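Long-range contacts in tartronic semialdehyde reductase (Salmonella typhimurium, PDB 1YB4), which catalyses the reduction of tartronate semialdehyde (2-hydroxy-3-oxopropanoate) to (R)-glycerate, probably with NADH or NADPH as hydride donor: residues N21-H27 and L151-L155; L265-C269 and M282-L288. All coordinates share one frame; numbering follows the deposited sequence.

Interaction 1 of 2, residues N21-H27 and L151-L155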
loop_
_atom_site.group_PDB
_atom_site.type_symbol
_atom_site.label_atom_id
_atom_site.label_comp_id
_atom_site.label_asym_id
_atom_site.label_seq_id
_atom_site.Cartn_x
_atom_site.Cartn_y
_atom_site.Cartn_z
ATOM N N ASN A 21 21.286 32.050 19.561
ATOM C CA ASN A 21 22.651 31.652 19.243
ATOM C C ASN A 21 23.379 32.705 18.401
ATOM O O ASN A 21 24.577 32.904 18.567
ATOM C CB ASN A 21 22.677 30.312 18.505
ATOM C CG ASN A 21 23.057 29.168 19.407
ATOM O OD1 ASN A 21 22.329 28.825 20.334
ATOM N ND2 ASN A 21 24.215 28.572 19.148
ATOM N N LEU A 22 22.668 33.359 17.486
ATOM C CA LEU A 22 23.283 34.387 16.649
ATOM C C LEU A 22 23.615 35.621 17.503
ATOM O O LEU A 22 24.681 36.236 17.354
ATOM C CB LEU A 22 22.342 34.788 15.513
ATOM C CG LEU A 22 22.103 33.760 14.403
ATOM C CD1 LEU A 22 21.050 34.290 13.473
ATOM C CD2 LEU A 22 23.396 33.493 13.635
ATOM N N ALA A 23 22.700 35.967 18.406
ATOM C CA ALA A 23 22.887 37.109 19.284
ATOM C C ALA A 23 24.046 36.848 20.244
ATOM O O ALA A 23 24.842 37.742 20.540
ATOM C CB ALA A 23 21.605 37.379 20.052
ATOM N N ARG A 24 24.149 35.611 20.707
ATOM C CA ARG A 24 25.201 35.225 21.636
ATOM C C ARG A 24 26.580 35.302 20.994
ATOM O O ARG A 24 27.586 35.312 21.694
ATOM C CB ARG A 24 24.965 33.798 22.141
ATOM C CG ARG A 24 25.810 33.399 23.346
ATOM C CD ARG A 24 24.937 33.292 24.590
ATOM N NE ARG A 24 24.028 32.155 24.513
ATOM C CZ ARG A 24 23.011 31.967 25.343
ATOM N NH1 ARG A 24 22.226 30.899 25.213
ATOM N NH2 ARG A 24 22.773 32.857 26.296
ATOM N N ALA A 25 26.636 35.345 19.670
ATOM C CA ALA A 25 27.927 35.414 18.994
ATOM C C ALA A 25 28.368 36.849 18.728
ATOM O O ALA A 25 29.391 37.073 18.079
ATOM C CB ALA A 25 27.884 34.640 17.696
ATOM N N GLY A 26 27.592 37.813 19.216
ATOM C CA GLY A 26 27.948 39.211 19.034
ATOM C C GLY A 26 27.170 39.981 17.981
ATOM O O GLY A 26 27.263 41.210 17.903
ATOM N N HIS A 27 26.401 39.271 17.166
ATOM C CA HIS A 27 25.630 39.920 16.116
ATOM C C HIS A 27 24.469 40.736 16.669
ATOM O O HIS A 27 23.934 40.444 17.739
ATOM C CB HIS A 27 25.122 38.869 15.129
ATOM C CG HIS A 27 26.220 38.139 14.427
ATOM N ND1 HIS A 27 26.980 38.720 13.436
ATOM C CD2 HIS A 27 26.744 36.906 14.631
ATOM C CE1 HIS A 27 27.929 37.879 13.062
ATOM N NE2 HIS A 27 27.809 36.772 13.773
ATOM N N LEU A 151 27.475 32.211 9.601
ATOM C CA LEU A 151 26.298 32.245 10.460
ATOM C C LEU A 151 25.742 30.830 10.577
ATOM O O LEU A 151 25.387 30.382 11.664
ATOM C CB LEU A 151 25.246 33.175 9.876
ATOM C CG LEU A 151 25.773 34.549 9.475
ATOM C CD1 LEU A 151 24.608 35.397 8.994
ATOM C CD2 LEU A 151 26.482 35.211 10.651
ATOM N N PHE A 152 25.653 30.123 9.456
ATOM C CA PHE A 152 25.166 28.749 9.515
ATOM C C PHE A 152 26.045 27.970 10.505
ATOM O O PHE A 152 25.545 27.131 11.265
ATOM C CB PHE A 152 25.242 28.071 8.143
ATOM C CG PHE A 152 24.181 28.512 7.170
ATOM C CD1 PHE A 152 22.877 28.777 7.597
ATOM C CD2 PHE A 152 24.468 28.609 5.813
ATOM C CE1 PHE A 152 21.869 29.130 6.682
ATOM C CE2 PHE A 152 23.462 28.961 4.887
ATOM C CZ PHE A 152 22.168 29.220 5.324
ATOM N N ASP A 153 27.348 28.270 10.498
ATOM C CA ASP A 153 28.321 27.596 11.371
ATOM C C ASP A 153 27.971 27.735 12.836
ATOM O O ASP A 153 28.307 26.875 13.642
ATOM C CB ASP A 153 29.736 28.143 11.155
ATOM C CG ASP A 153 30.452 27.491 9.986
ATOM O OD1 ASP A 153 31.479 28.040 9.531
ATOM O OD2 ASP A 153 30.006 26.426 9.530
ATOM N N ILE A 154 27.310 28.832 13.180
ATOM C CA ILE A 154 26.900 29.072 14.555
ATOM C C ILE A 154 25.626 28.290 14.835
ATOM O O ILE A 154 25.424 27.810 15.940
ATOM C CB ILE A 154 26.598 30.553 14.790
ATOM C CG1 ILE A 154 27.836 31.384 14.491
ATOM C CG2 ILE A 154 26.138 30.771 16.216
ATOM C CD1 ILE A 154 27.564 32.856 14.479
ATOM N N LEU A 155 24.779 28.150 13.820
ATOM C CA LEU A 155 23.503 27.456 13.962
ATOM C C LEU A 155 23.522 25.926 13.905
ATOM O O LEU A 155 22.629 25.285 14.436
ATOM C CB LEU A 155 22.521 27.982 12.914
ATOM C CG LEU A 155 22.244 29.488 12.931
ATOM C CD1 LEU A 155 21.369 29.876 11.748
ATOM C CD2 LEU A 155 21.574 29.861 14.231
#

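Interaction 2 of 2, residues L265-C269 and M282-L288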
loop_
_atom_site.group_PDB
_atom_site.type_symbol
_atom_site.label_atom_id
_atom_site.label_comp_id
_atom_site.label_asym_id
_atom_site.label_seq_id
_atom_site.Cartn_x
_atom_site.Cartn_y
_atom_site.Cartn_z
ATOM N N LEU A 265 -0.228 5.166 8.391
ATOM C CA LEU A 265 0.135 4.473 9.624
ATOM C C LEU A 265 0.273 5.513 10.759
ATOM O O LEU A 265 -0.081 5.246 11.912
ATOM C CB LEU A 265 1.438 3.690 9.430
ATOM C CG LEU A 265 1.425 2.487 8.467
ATOM C CD1 LEU A 265 2.831 1.940 8.321
ATOM C CD2 LEU A 265 0.502 1.399 8.982
ATOM N N PHE A 266 0.778 6.699 10.423
ATOM C CA PHE A 266 0.897 7.770 11.416
ATOM C C PHE A 266 -0.501 8.184 11.848
ATOM O O PHE A 266 -0.699 8.650 12.966
ATOM C CB PHE A 266 1.629 9.000 10.852
ATOM C CG PHE A 266 3.137 8.893 10.898
ATOM C CD1 PHE A 266 3.768 8.179 11.909
ATOM C CD2 PHE A 266 3.923 9.529 9.936
ATOM C CE1 PHE A 266 5.144 8.098 11.962
ATOM C CE2 PHE A 266 5.313 9.455 9.977
ATOM C CZ PHE A 266 5.924 8.738 10.991
ATOM N N ASN A 267 -1.470 8.020 10.949
ATOM C CA ASN A 267 -2.848 8.365 11.253
ATOM C C ASN A 267 -3.355 7.387 12.297
ATOM O O ASN A 267 -4.162 7.749 13.153
ATOM C CB ASN A 267 -3.737 8.296 10.004
ATOM C CG ASN A 267 -3.602 9.518 9.115
ATOM O OD1 ASN A 267 -3.138 10.563 9.555
ATOM N ND2 ASN A 267 -4.029 9.395 7.860
ATOM N N THR A 268 -2.884 6.146 12.222
ATOM C CA THR A 268 -3.280 5.138 13.197
ATOM C C THR A 268 -2.643 5.490 14.545
ATOM O O THR A 268 -3.273 5.337 15.583
ATOM C CB THR A 268 -2.872 3.710 12.712
ATOM O OG1 THR A 268 -3.722 3.332 11.620
ATOM C CG2 THR A 268 -3.024 2.667 13.821
ATOM N N CYS A 269 -1.416 6.002 14.533
ATOM C CA CYS A 269 -0.777 6.393 15.786
ATOM C C CYS A 269 -1.581 7.543 16.430
ATOM O O CYS A 269 -2.007 7.448 17.595
ATOM C CB CYS A 269 0.672 6.838 15.555
ATOM S SG CYS A 269 1.812 5.541 14.936
HETATM N N MSE A 282 6.165 4.837 15.976
HETATM C CA MSE A 282 5.576 4.248 14.785
HETATM C C MSE A 282 5.286 2.778 15.017
HETATM O O MSE A 282 4.240 2.276 14.618
HETATM C CB MSE A 282 6.560 4.388 13.614
HETATM C CG MSE A 282 6.299 3.493 12.411
HETATM SE SE MSE A 282 4.749 4.037 11.407
HETATM C CE MSE A 282 3.585 2.617 11.873
ATOM N N VAL A 283 6.222 2.098 15.672
ATOM C CA VAL A 283 6.125 0.668 15.927
ATOM C C VAL A 283 4.807 0.250 16.536
ATOM O O VAL A 283 4.320 -0.861 16.304
ATOM C CB VAL A 283 7.298 0.187 16.833
ATOM C CG1 VAL A 283 7.237 0.882 18.176
ATOM C CG2 VAL A 283 7.263 -1.334 16.991
ATOM N N GLN A 284 4.211 1.142 17.306
ATOM C CA GLN A 284 2.941 0.823 17.946
ATOM C C GLN A 284 1.836 0.541 16.930
ATOM O O GLN A 284 0.931 -0.247 17.199
ATOM C CB GLN A 284 2.519 1.965 18.879
ATOM C CG GLN A 284 3.489 2.187 20.029
ATOM C CD GLN A 284 2.934 3.111 21.093
ATOM O OE1 GLN A 284 2.743 4.306 20.861
ATOM N NE2 GLN A 284 2.660 2.556 22.268
ATOM N N ALA A 285 1.912 1.178 15.765
ATOM C CA ALA A 285 0.895 0.974 14.745
ATOM C C ALA A 285 0.913 -0.454 14.259
ATOM O O ALA A 285 -0.135 -1.067 14.095
ATOM C CB ALA A 285 1.104 1.917 13.594
ATOM N N LEU A 286 2.104 -0.994 14.029
ATOM C CA LEU A 286 2.185 -2.372 13.577
ATOM C C LEU A 286 1.910 -3.355 14.714
ATOM O O LEU A 286 1.421 -4.462 14.482
ATOM C CB LEU A 286 3.538 -2.638 12.926
ATOM C CG LEU A 286 3.574 -1.834 11.628
ATOM C CD1 LEU A 286 4.120 -0.464 11.896
ATOM C CD2 LEU A 286 4.409 -2.527 10.631
ATOM N N GLU A 287 2.216 -2.955 15.947
ATOM C CA GLU A 287 1.939 -3.834 17.081
ATOM C C GLU A 287 0.422 -3.973 17.152
ATOM O O GLU A 287 -0.097 -5.063 17.339
ATOM C CB GLU A 287 2.487 -3.249 18.387
ATOM C CG GLU A 287 4.005 -3.260 18.466
ATOM C CD GLU A 287 4.532 -2.534 19.690
ATOM O OE1 GLU A 287 3.970 -1.473 20.027
ATOM O OE2 GLU A 287 5.510 -3.006 20.304
ATOM N N LEU A 288 -0.285 -2.862 16.970
ATOM C CA LEU A 288 -1.749 -2.859 17.011
ATOM C C LEU A 288 -2.328 -3.761 15.914
ATOM O O LEU A 288 -3.234 -4.571 16.162
ATOM C CB LEU A 288 -2.265 -1.427 16.823
ATOM C CG LEU A 288 -3.777 -1.196 16.859
ATOM C CD1 LEU A 288 -4.314 -1.612 18.203
ATOM C CD2 LEU A 288 -4.094 0.275 16.613
#

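Interaction 1 of 2, residues N21-H27 and L151-L155
Leu22 lies against Leu151, Ile154 and Leu155, and this is the buried, closely filled part of the contact. Its CG lies 3.9 Å from CD2 of Leu155. Its CD2 methyl sits close to that same Leu155 methyl and 4.2 Å from CB of Leu151. The two side chains of Leu22 and Leu155 meet at a slant. On the inner side, Leu22 and Leu151 rest on the sheet. Both touch Phe63, while Leu22 also meets Phe8 and Leu151 meets Leu6. The segments belong to helix 15-24 and helix 142-155 of the Rossmann-type NAD-binding domain. The first helix follows strand 5-8 and the likely glycine-rich dinucleotide turn, and leads on to strand 28-31. The second joins strands 134-139 and 158-163. Both helices pack on one face of the sheet. Ile154 carries the contact from this buried layer to the solvent side. Its two branches do different work. CG2 lies against the last turn of helix 15-24, 3.5 Å from the backbone O of Asn21. CG1 stands beside the backbone N (chi1 -59°) and carries CD1 off roughly at a right angle to CG2. There CD1 meets CB of Ala25 at 3.7 Å and reaches the edge of the His27 ring, near its plane, with NE2 4.0 Å off. Leu151 CD2 approaches the same imidazole obliquely. It makes an off-centre CH-pi contact, 4.1 Å from the ring centroid and 30° from the ring normal. Distances are no longer here, but this side opens to solvent. Ala25 is exposed, and His27 and Ile154 are only partly buried. Between Ala25 and His27, Gly26 ends the helix with a Schellman turn at positive phi (104°).

Interaction 2 of 2, residues L265-C269 and M282-L288
Thr268 OG1 is gripped by two other subunits, while its CG2 methyl packs 3.8 Å from CD2 of Leu288. The hydroxyl bonds to Asn255 ND2 of the second subunit and to Met289 O of the fourth subunit. With OG1 set beside the backbone N (chi1 -72°), CG2 is left to face helix 283-290. The contact is a nearly perpendicular helix pair in the all-helical C-terminal domain. The axes of 265-269 and 283-288 approach to 8.6 Å and cross at 86°. Ala285 presents a small side chain at the crossing. Its CB rests against both the backbone O of Leu265 and SG of Cys269, 3.9 Å from each. The tetramer interface reaches several parts of the contact. Leu288 packs on Leu288 of the fourth subunit. Leu265 and Leu286, which also touch Glu184 of helix 167-195, pack on Asn255 of the second and third subunits respectively. Met282 touches Ile183 of the same long helix. Met282 is selenomethionine in this crystal. Its chain is bent at chi2 and chi3, which folds the methyl back over Leu265. CE then sits very close to CB of Leu265, at 3.4 Å, and also meets CD1 of the same leucine. The selenium turns to the ring of Phe266, whose other neighbours include Ile235 and Leu242 of helix 235-251. This is a Met-aromatic contact of oblique geometry: SE lies 40° off the ring normal, and its nearest ring atom is CE1 of Phe266 at 4.1 Å.

How the interactions relate
Interaction 1 comes first along the chain and is closed before interaction 2 opens. Their centres are 39 Å apart, and their nearest atoms about 24 Å apart. They lie on opposite sides of the chain's centre, in different domains. Interaction 1 joins two helices on the sheet of the NAD-binding domain, by segments 124 residues apart. Interaction 2 joins two neighbouring helices near the end of the chain, across a loop region. The long helix 167-195 links the domains and lines interaction 2. It also carries Lys172, the predicted active-site residue, which neither contact includes. Interaction 1 is internal to one subunit, whereas interaction 2 also meets the other three.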